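Local coordinates for beta-N-acetylhexosaminidase (Arthrobacter aurescens, PDB 3RCN), which probably hydrolyses terminal non-reducing N-acetyl-D-hexosamine residues from N-acetyl-beta-D-hexosaminides, as a family 20 glycoside hydrolase, at residues 411-416 and 512-517; 459-464 and 468-473; 429-434 and 472-477. All coordinates share one frame; numbering follows the deposited sequence.

How the contacts relate
All three contacts lie on one side of the chain, around helices 464-471 and 474-483, which follow each other just after strand 449-456 of the catalytic barrel. The centres of contacts 1 and 2, and of contacts 1 and 3, are about 12 Å apart; those of contacts 2 and 3, which share Phe472 and Pro473, about 15 Å. Along the chain, contact 1 spans the other two: 411-416 comes first, then 429-434, 459-464, 468-473 with 472-477, and finally 512-517. Gln412 NE2 bonds Phe469 O on the first helix, and Arg514 N bonds Phe472 O at the junction of the two; the second bond ties the chain after helix 491-508 to the barrel domain.

Contact 1: 411-416 and 512-517; sequences RQADGD and EYRPLS. With SO4 (sulfate ion), chain G.
Gln412 and Arg514 bring two polar side chains together, yet each lays its polar group against the other's carbon: no donor faces an acceptor between them. They run past each other in opposite directions: Gln412 CB sits over one face of the Arg514 guanidinium, 3.9 Å from NE, while at the other end Gln412 OE1 lies 3.7 Å from Arg514 CD. Amide and guanidinium planes are turned 48° apart. Arg514 reaches there with CG anti to its own N (chi1 -162°) and a bend at chi3, which brings NH1 to 4.0 Å from Ala413 CB. The charged and polar ends are served elsewhere: NH1 forms a salt bridge with Glu418, and Gln412 NE2 donates to Phe469 O and to a bound glycerol. In the fold, this joins the loop between strands 397-400 and 422-423 of the catalytic barrel domain to the chain that follows helix 491-508. Replacing Gln412 with an alanine would probably leave Phe469 O without this donor and take away the amide that lies along Arg514 CB and CD. Farther along the first loop, a sulfate, probably from the crystallisation liquor, sits near Arg411 and is bonded by Lys532; its bond from the poorly ordered Gly415 N is doubtful.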
loop_
_atom_site.group_PDB
_atom_site.type_symbol
_atom_site.label_atom_id
_atom_site.label_comp_id
_atom_site.label_asym_id
_atom_site.label_seq_id
_atom_site.Cartn_x
_atom_site.Cartn_y
_atom_site.Cartn_z
ATOM N N ARG A 411 -14.897 -19.148 4.469
ATOM C CA ARG A 411 -13.975 -19.675 5.463
ATOM C C ARG A 411 -13.079 -20.796 4.940
ATOM O O ARG A 411 -13.525 -21.649 4.182
ATOM C CB ARG A 411 -14.764 -20.174 6.663
ATOM C CG ARG A 411 -15.618 -21.386 6.381
ATOM C CD ARG A 411 -16.922 -21.245 7.127
ATOM N NE ARG A 411 -17.883 -22.289 6.791
ATOM C CZ ARG A 411 -18.252 -23.256 7.622
ATOM N NH1 ARG A 411 -17.735 -23.317 8.842
ATOM N NH2 ARG A 411 -19.142 -24.153 7.236
ATOM N N GLN A 412 -11.813 -20.779 5.359
ATOM C CA GLN A 412 -10.791 -21.683 4.834
ATOM C C GLN A 412 -10.665 -22.967 5.632
ATOM O O GLN A 412 -9.895 -23.855 5.279
ATOM C CB GLN A 412 -9.444 -20.961 4.779
ATOM C CG GLN A 412 -9.567 -19.655 4.034
ATOM C CD GLN A 412 -8.253 -18.964 3.773
ATOM O OE1 GLN A 412 -7.273 -19.591 3.368
ATOM N NE2 GLN A 412 -8.231 -17.651 3.987
ATOM N N ALA A 413 -11.416 -23.067 6.718
ATOM C CA ALA A 413 -11.408 -24.286 7.511
ATOM C C ALA A 413 -12.678 -24.379 8.342
ATOM O O ALA A 413 -13.348 -23.377 8.573
ATOM C CB ALA A 413 -10.171 -24.326 8.406
ATOM N N ASP A 414 -13.013 -25.576 8.799
ATOM C CA ASP A 414 -14.137 -25.717 9.709
ATOM C C ASP A 414 -13.771 -25.171 11.086
ATOM O O ASP A 414 -12.592 -25.102 11.447
ATOM C CB ASP A 414 -14.557 -27.182 9.825
ATOM C CG ASP A 414 -13.516 -28.032 10.523
ATOM O OD1 ASP A 414 -13.894 -29.055 11.135
ATOM O OD2 ASP A 414 -12.319 -27.676 10.465
ATOM N N GLY A 415 -14.785 -24.787 11.856
ATOM C CA GLY A 415 -14.575 -24.422 13.245
ATOM C C GLY A 415 -14.629 -22.951 13.610
ATOM O O GLY A 415 -14.936 -22.080 12.788
ATOM N N ASP A 416 -14.338 -22.685 14.878
ATOM C CA ASP A 416 -14.521 -21.357 15.448
ATOM C C ASP A 416 -13.262 -20.478 15.481
ATOM O O ASP A 416 -13.324 -19.330 15.921
ATOM C CB ASP A 416 -15.153 -21.469 16.844
ATOM C CG ASP A 416 -16.467 -22.253 16.833
ATOM O OD1 ASP A 416 -17.452 -21.782 17.441
ATOM O OD2 ASP A 416 -16.512 -23.344 16.222
ATOM N N GLU A 512 0.214 -10.746 3.499
ATOM C CA GLU A 512 0.019 -11.521 4.710
ATOM C C GLU A 512 -1.099 -12.520 4.458
ATOM O O GLU A 512 -2.266 -12.166 4.494
ATOM C CB GLU A 512 -0.409 -10.618 5.882
ATOM C CG GLU A 512 0.359 -9.293 6.025
ATOM C CD GLU A 512 0.002 -8.509 7.306
ATOM O OE1 GLU A 512 -0.259 -7.289 7.201
ATOM O OE2 GLU A 512 -0.001 -9.106 8.411
ATOM N N TYR A 513 -0.731 -13.790 4.321
ATOM C CA TYR A 513 -1.666 -14.842 3.963
ATOM C C TYR A 513 -2.134 -15.608 5.192
ATOM O O TYR A 513 -1.670 -15.339 6.291
ATOM C CB TYR A 513 -0.976 -15.794 2.992
ATOM C CG TYR A 513 0.352 -16.291 3.504
ATOM C CD1 TYR A 513 1.539 -15.633 3.173
ATOM C CD2 TYR A 513 0.422 -17.410 4.324
ATOM C CE1 TYR A 513 2.757 -16.076 3.643
ATOM C CE2 TYR A 513 1.630 -17.869 4.800
ATOM C CZ TYR A 513 2.798 -17.199 4.458
ATOM O OH TYR A 513 3.998 -17.671 4.936
ATOM N N ARG A 514 -3.045 -16.566 5.013
ATOM C CA ARG A 514 -3.388 -17.465 6.112
ATOM C C ARG A 514 -2.300 -18.511 6.197
ATOM O O ARG A 514 -2.070 -19.228 5.231
ATOM C CB ARG A 514 -4.734 -18.170 5.915
ATOM C CG ARG A 514 -5.291 -18.762 7.226
ATOM C CD ARG A 514 -6.508 -19.664 7.037
ATOM N NE ARG A 514 -6.093 -21.039 6.770
ATOM C CZ ARG A 514 -6.334 -22.080 7.567
ATOM N NH1 ARG A 514 -7.017 -21.934 8.695
ATOM N NH2 ARG A 514 -5.903 -23.284 7.214
ATOM N N PRO A 515 -1.614 -18.596 7.349
ATOM C CA PRO A 515 -0.617 -19.658 7.488
ATOM C C PRO A 515 -1.305 -21.010 7.390
ATOM O O PRO A 515 -2.467 -21.136 7.777
ATOM C CB PRO A 515 -0.063 -19.435 8.894
ATOM C CG PRO A 515 -0.305 -17.988 9.171
ATOM C CD PRO A 515 -1.645 -17.715 8.529
ATOM N N LEU A 516 -0.595 -22.004 6.872
ATOM C CA LEU A 516 -1.181 -23.314 6.649
ATOM C C LEU A 516 -1.760 -23.957 7.917
ATOM O O LEU A 516 -2.764 -24.686 7.868
ATOM C CB LEU A 516 -0.163 -24.224 5.972
ATOM C CG LEU A 516 -0.083 -24.028 4.452
ATOM C CD1 LEU A 516 0.149 -22.570 4.070
ATOM C CD2 LEU A 516 1.004 -24.904 3.871
ATOM N N SER A 517 -1.145 -23.657 9.054
ATOM C CA SER A 517 -1.563 -24.230 10.331
ATOM C C SER A 517 -2.694 -23.425 10.967
ATOM O O SER A 517 -3.131 -23.713 12.071
ATOM C CB SER A 517 -0.378 -24.409 11.286
ATOM O OG SER A 517 0.343 -23.202 11.466
HETATM S S SO4 G . -18.463 -26.473 11.475
HETATM O O1 SO4 G . -18.343 -25.660 12.685
HETATM O O2 SO4 G . -17.284 -26.323 10.625
HETATM O O3 SO4 G . -18.596 -27.874 11.859
HETATM O O4 SO4 G . -19.640 -26.053 10.717
#

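Contact 2: 459-464 and 468-473; sequences EHLDSP and QFAAFP. With SO4 (sulfate ion), chain B.
Gln468 meets Pro464 through the backbone: its N donates to Pro464 O at 3.0 Å (N-H...O angle 149°), an i to i+4 bond in the first turn of helix 464-471. Its extended side chain, CG anti to the carbonyl carbon (chi1 -66°), carries the amide to the C-terminal loop, where OE1 accepts from Glu512 N. Two residues on, Ala470 points its CB back at the incoming loop and meets the fork of Leu461, 3.8 Å from CD1 and 4.0 Å from CD2. Phe472 leaves the helix, though its N still bonds Gln468 O at 2.9 Å; a cis peptide then leads into Pro473. The whole is the turn from strand 449-456, which closes the catalytic barrel between strands 397-400 and 140-146, into the helix after it. Ser463 is the N-cap: OG takes the N-H of Arg466 and gives its own proton to O2 of a sulfate, 2.7 Å away. Arg465 and Arg215 of the second subunit bind the same anion. Anion and serine cap thus gather at the positive end of the helix dipole, a setting likely to favour a bound negative charge where two subunits meet.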
loop_
_atom_site.group_PDB
_atom_site.type_symbol
_atom_site.label_atom_id
_atom_site.label_comp_id
_atom_site.label_asym_id
_atom_site.label_seq_id
_atom_site.Cartn_x
_atom_site.Cartn_y
_atom_site.Cartn_z
ATOM N N GLU A 459 -17.533 -7.773 2.279
ATOM C CA GLU A 459 -18.377 -7.433 3.426
ATOM C C GLU A 459 -17.586 -7.482 4.724
ATOM O O GLU A 459 -17.636 -6.556 5.537
ATOM C CB GLU A 459 -19.542 -8.432 3.583
ATOM C CG GLU A 459 -20.663 -8.309 2.580
ATOM C CD GLU A 459 -20.490 -9.234 1.380
ATOM O OE1 GLU A 459 -19.345 -9.656 1.097
ATOM O OE2 GLU A 459 -21.506 -9.544 0.723
ATOM N N HIS A 460 -16.884 -8.589 4.927
ATOM C CA HIS A 460 -16.139 -8.800 6.158
ATOM C C HIS A 460 -14.643 -8.482 6.102
ATOM O O HIS A 460 -13.958 -8.572 7.120
ATOM C CB HIS A 460 -16.386 -10.222 6.639
ATOM C CG HIS A 460 -17.835 -10.581 6.636
ATOM N ND1 HIS A 460 -18.786 -9.805 7.263
ATOM C CD2 HIS A 460 -18.501 -11.604 6.056
ATOM C CE1 HIS A 460 -19.976 -10.352 7.092
ATOM N NE2 HIS A 460 -19.832 -11.439 6.357
ATOM N N LEU A 461 -14.130 -8.101 4.935
ATOM C CA LEU A 461 -12.723 -7.781 4.887
ATOM C C LEU A 461 -12.611 -6.261 4.871
ATOM O O LEU A 461 -12.667 -5.619 3.818
ATOM C CB LEU A 461 -12.129 -8.389 3.609
ATOM C CG LEU A 461 -12.729 -9.767 3.271
ATOM C CD1 LEU A 461 -12.340 -10.234 1.890
ATOM C CD2 LEU A 461 -12.378 -10.845 4.325
ATOM N N ASP A 462 -12.305 -5.722 6.047
ATOM C CA ASP A 462 -12.331 -4.280 6.291
ATOM C C ASP A 462 -10.959 -3.594 6.234
ATOM O O ASP A 462 -10.840 -2.412 6.548
ATOM C CB ASP A 462 -13.080 -3.956 7.584
ATOM C CG ASP A 462 -12.516 -4.685 8.782
ATOM O OD1 ASP A 462 -11.841 -5.723 8.587
ATOM O OD2 ASP A 462 -12.749 -4.212 9.917
ATOM N N SER A 463 -9.925 -4.363 5.913
ATOM C CA SER A 463 -8.623 -3.799 5.613
ATOM C C SER A 463 -8.024 -4.597 4.475
ATOM O O SER A 463 -8.448 -5.726 4.229
ATOM C CB SER A 463 -7.699 -3.869 6.836
ATOM O OG SER A 463 -7.398 -5.210 7.161
ATOM N N PRO A 464 -7.029 -4.017 3.783
ATOM C CA PRO A 464 -6.272 -4.762 2.768
ATOM C C PRO A 464 -5.558 -5.979 3.372
ATOM O O PRO A 464 -5.306 -6.951 2.672
ATOM C CB PRO A 464 -5.253 -3.736 2.255
ATOM C CG PRO A 464 -5.816 -2.414 2.615
ATOM C CD PRO A 464 -6.631 -2.602 3.856
ATOM N N GLN A 468 -5.982 -9.840 1.984
ATOM C CA GLN A 468 -4.836 -10.709 1.691
ATOM C C GLN A 468 -4.984 -12.069 2.369
ATOM O O GLN A 468 -4.611 -13.114 1.825
ATOM C CB GLN A 468 -3.532 -10.040 2.129
ATOM C CG GLN A 468 -3.199 -8.801 1.328
ATOM C CD GLN A 468 -1.898 -8.179 1.760
ATOM O OE1 GLN A 468 -1.484 -8.316 2.914
ATOM N NE2 GLN A 468 -1.232 -7.499 0.834
ATOM N N PHE A 469 -5.529 -12.032 3.574
ATOM C CA PHE A 469 -5.745 -13.226 4.345
ATOM C C PHE A 469 -6.755 -14.096 3.578
ATOM O O PHE A 469 -6.577 -15.311 3.432
ATOM C CB PHE A 469 -6.254 -12.836 5.734
ATOM C CG PHE A 469 -6.623 -14.006 6.595
ATOM C CD1 PHE A 469 -7.898 -14.556 6.533
ATOM C CD2 PHE A 469 -5.702 -14.560 7.467
ATOM C CE1 PHE A 469 -8.239 -15.638 7.323
ATOM C CE2 PHE A 469 -6.041 -15.637 8.255
ATOM C CZ PHE A 469 -7.311 -16.179 8.179
ATOM N N ALA A 470 -7.808 -13.460 3.076
ATOM C CA ALA A 470 -8.861 -14.170 2.359
ATOM C C ALA A 470 -8.328 -14.740 1.057
ATOM O O ALA A 470 -8.568 -15.896 0.737
ATOM C CB ALA A 470 -10.052 -13.247 2.090
ATOM N N ALA A 471 -7.584 -13.931 0.316
ATOM C CA ALA A 471 -7.177 -14.327 -1.024
ATOM C C ALA A 471 -6.071 -15.365 -1.029
ATOM O O ALA A 471 -5.989 -16.189 -1.941
ATOM C CB ALA A 471 -6.768 -13.105 -1.844
ATOM N N PHE A 472 -5.199 -15.327 -0.032
ATOM C CA PHE A 472 -4.037 -16.216 -0.064
ATOM C C PHE A 472 -3.959 -17.109 1.148
ATOM O O PHE A 472 -4.391 -16.712 2.234
ATOM C CB PHE A 472 -2.754 -15.408 -0.218
ATOM C CG PHE A 472 -2.647 -14.727 -1.536
ATOM C CD1 PHE A 472 -2.201 -15.425 -2.650
ATOM C CD2 PHE A 472 -3.023 -13.399 -1.678
ATOM C CE1 PHE A 472 -2.112 -14.813 -3.883
ATOM C CE2 PHE A 472 -2.931 -12.774 -2.908
ATOM C CZ PHE A 472 -2.475 -13.483 -4.018
ATOM N N PRO A 473 -3.366 -18.304 0.991
ATOM C CA PRO A 473 -2.715 -18.963 -0.153
ATOM C C PRO A 473 -3.631 -19.474 -1.295
ATOM O O PRO A 473 -3.119 -19.858 -2.346
ATOM C CB PRO A 473 -1.970 -20.122 0.511
ATOM C CG PRO A 473 -2.875 -20.512 1.635
ATOM C CD PRO A 473 -3.507 -19.234 2.130
HETATM S S SO4 B . -6.067 -4.836 10.712
HETATM O O1 SO4 B . -5.723 -5.604 11.909
HETATM O O2 SO4 B . -6.367 -5.751 9.618
HETATM O O3 SO4 B . -7.238 -4.018 11.008
HETATM O O4 SO4 B . -4.957 -3.966 10.330
#

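Contact 3: 429-434 and 472-477; sequences QAVYEF and FPRLSA
Tyr432 meets Ala477 at CD1: the carbonyl O lies at the ring edge, near its plane and 3.8 Å from CD1, and the Ala477 CB methyl touches the same atom, also at 3.8 Å. With CG anti to the tyrosine N (chi1 -178°), the ring leads away from the methyl, which rests beside CD1 and 4.1 Å from Tyr432 CB. The slim alanine lets the backbones come close here, with the CA atoms of Tyr432 and Ala477 5.3 Å apart. One residue earlier, Val431 points at the second helix and spreads its two methyls over it: CG1 lies 3.9 Å from Arg474 O and 4.3 Å from Ala477 CB, while CG2 stands 4.5 Å from Arg474 CD. Arg474 offers the valine its aliphatic part and sends the guanidinium on, NH1 to His410 O and NH2 to Ala470 O.

This packs the short helix 428-432 against the start of helix 474-483 in the catalytic barrel domain. Phe494 of helix 491-508 stacks on the Tyr432 ring, while Arg489 makes a cation-pi contact with it and Tyr432 OH bonds Glu480. Between the two segments carbon meets carbon or backbone carbonyl oxygen, without a hydrogen bond, so the fit rests on packing; the polar ends of Tyr432 and Arg474 are satisfied by partners beyond it, which probably fixes how both side chains are turned within this buried layer.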
loop_
_atom_site.group_PDB
_atom_site.type_symbol
_atom_site.label_atom_id
_atom_site.label_comp_id
_atom_site.label_asym_id
_atom_site.label_seq_id
_atom_site.Cartn_x
_atom_site.Cartn_y
_atom_site.Cartn_z
ATOM N N GLN A 429 -6.756 -27.333 -0.475
ATOM C CA GLN A 429 -6.714 -28.539 -1.282
ATOM C C GLN A 429 -7.965 -28.644 -2.162
ATOM O O GLN A 429 -7.873 -28.952 -3.347
ATOM C CB GLN A 429 -6.558 -29.767 -0.386
ATOM C CG GLN A 429 -6.518 -31.099 -1.116
ATOM C CD GLN A 429 -6.470 -32.278 -0.149
ATOM O OE1 GLN A 429 -6.388 -33.427 -0.563
ATOM N NE2 GLN A 429 -6.520 -31.990 1.148
ATOM N N ALA A 430 -9.128 -28.366 -1.582
ATOM C CA ALA A 430 -10.376 -28.421 -2.329
ATOM C C ALA A 430 -10.300 -27.532 -3.570
ATOM O O ALA A 430 -10.629 -27.948 -4.673
ATOM C CB ALA A 430 -11.543 -28.012 -1.439
ATOM N N VAL A 431 -9.850 -26.303 -3.367
ATOM C CA VAL A 431 -9.730 -25.320 -4.426
ATOM C C VAL A 431 -8.699 -25.746 -5.476
ATOM O O VAL A 431 -8.804 -25.373 -6.645
ATOM C CB VAL A 431 -9.340 -23.949 -3.814
ATOM C CG1 VAL A 431 -8.330 -23.214 -4.675
ATOM C CG2 VAL A 431 -10.575 -23.112 -3.557
ATOM N N TYR A 432 -7.697 -26.518 -5.056
ATOM C CA TYR A 432 -6.636 -26.923 -5.972
ATOM C C TYR A 432 -7.096 -28.059 -6.853
ATOM O O TYR A 432 -6.557 -28.278 -7.937
ATOM C CB TYR A 432 -5.391 -27.365 -5.218
ATOM C CG TYR A 432 -4.228 -27.748 -6.125
ATOM C CD1 TYR A 432 -3.546 -26.778 -6.860
ATOM C CD2 TYR A 432 -3.794 -29.072 -6.227
ATOM C CE1 TYR A 432 -2.474 -27.115 -7.681
ATOM C CE2 TYR A 432 -2.726 -29.419 -7.050
ATOM C CZ TYR A 432 -2.070 -28.433 -7.769
ATOM O OH TYR A 432 -1.015 -28.758 -8.585
ATOM N N GLU A 433 -8.084 -28.789 -6.366
ATOM C CA GLU A 433 -8.625 -29.928 -7.086
ATOM C C GLU A 433 -9.873 -29.590 -7.922
ATOM O O GLU A 433 -10.452 -30.460 -8.545
ATOM C CB GLU A 433 -8.851 -31.079 -6.114
ATOM C CG GLU A 433 -7.526 -31.561 -5.493
ATOM C CD GLU A 433 -7.690 -32.781 -4.601
ATOM O OE1 GLU A 433 -8.853 -33.156 -4.296
ATOM O OE2 GLU A 433 -6.649 -33.362 -4.207
ATOM N N PHE A 434 -10.257 -28.316 -7.949
ATOM C CA PHE A 434 -11.399 -27.827 -8.725
ATOM C C PHE A 434 -11.307 -27.972 -10.250
ATOM O O PHE A 434 -10.230 -27.855 -10.830
ATOM C CB PHE A 434 -11.650 -26.354 -8.398
ATOM C CG PHE A 434 -12.459 -25.628 -9.448
ATOM C CD1 PHE A 434 -13.850 -25.604 -9.385
ATOM C CD2 PHE A 434 -11.825 -24.964 -10.500
ATOM C CE1 PHE A 434 -14.592 -24.932 -10.356
ATOM C CE2 PHE A 434 -12.562 -24.294 -11.485
ATOM C CZ PHE A 434 -13.938 -24.274 -11.409
ATOM N N PHE A 472 -5.199 -15.327 -0.032
ATOM C CA PHE A 472 -4.037 -16.216 -0.064
ATOM C C PHE A 472 -3.959 -17.109 1.148
ATOM O O PHE A 472 -4.391 -16.712 2.234
ATOM C CB PHE A 472 -2.754 -15.408 -0.218
ATOM C CG PHE A 472 -2.647 -14.727 -1.536
ATOM C CD1 PHE A 472 -2.201 -15.425 -2.650
ATOM C CD2 PHE A 472 -3.023 -13.399 -1.678
ATOM C CE1 PHE A 472 -2.112 -14.813 -3.883
ATOM C CE2 PHE A 472 -2.931 -12.774 -2.908
ATOM C CZ PHE A 472 -2.475 -13.483 -4.018
ATOM N N PRO A 473 -3.366 -18.304 0.991
ATOM C CA PRO A 473 -2.715 -18.963 -0.153
ATOM C C PRO A 473 -3.631 -19.474 -1.295
ATOM O O PRO A 473 -3.119 -19.858 -2.346
ATOM C CB PRO A 473 -1.970 -20.122 0.511
ATOM C CG PRO A 473 -2.875 -20.512 1.635
ATOM C CD PRO A 473 -3.507 -19.234 2.130
ATOM N N ARG A 474 -4.938 -19.568 -1.062
ATOM C CA ARG A 474 -5.852 -20.168 -2.046
ATOM C C ARG A 474 -5.690 -19.662 -3.475
ATOM O O ARG A 474 -5.656 -20.449 -4.403
ATOM C CB ARG A 474 -7.309 -20.010 -1.608
ATOM C CG ARG A 474 -7.658 -20.912 -0.454
ATOM C CD ARG A 474 -9.098 -20.747 -0.067
ATOM N NE ARG A 474 -9.359 -19.442 0.516
ATOM C CZ ARG A 474 -10.546 -19.062 0.970
ATOM N NH1 ARG A 474 -11.589 -19.884 0.900
ATOM N NH2 ARG A 474 -10.691 -17.859 1.491
ATOM N N LEU A 475 -5.577 -18.353 -3.646
ATOM C CA LEU A 475 -5.411 -17.762 -4.967
ATOM C C LEU A 475 -4.129 -18.245 -5.681
ATOM O O LEU A 475 -4.029 -18.186 -6.909
ATOM C CB LEU A 475 -5.420 -16.239 -4.848
ATOM C CG LEU A 475 -5.596 -15.467 -6.147
ATOM C CD1 LEU A 475 -6.741 -16.066 -6.955
ATOM C CD2 LEU A 475 -5.854 -13.987 -5.868
ATOM N N SER A 476 -3.147 -18.717 -4.919
ATOM C CA SER A 476 -1.938 -19.262 -5.525
ATOM C C SER A 476 -2.235 -20.611 -6.170
ATOM O O SER A 476 -1.791 -20.891 -7.288
ATOM C CB SER A 476 -0.819 -19.416 -4.493
ATOM O OG SER A 476 -0.434 -18.164 -3.960
ATOM N N ALA A 477 -2.980 -21.448 -5.453
ATOM C CA ALA A 477 -3.396 -22.746 -5.971
ATOM C C ALA A 477 -4.343 -22.586 -7.178
ATOM O O ALA A 477 -4.226 -23.287 -8.193
ATOM C CB ALA A 477 -4.056 -23.545 -4.869
#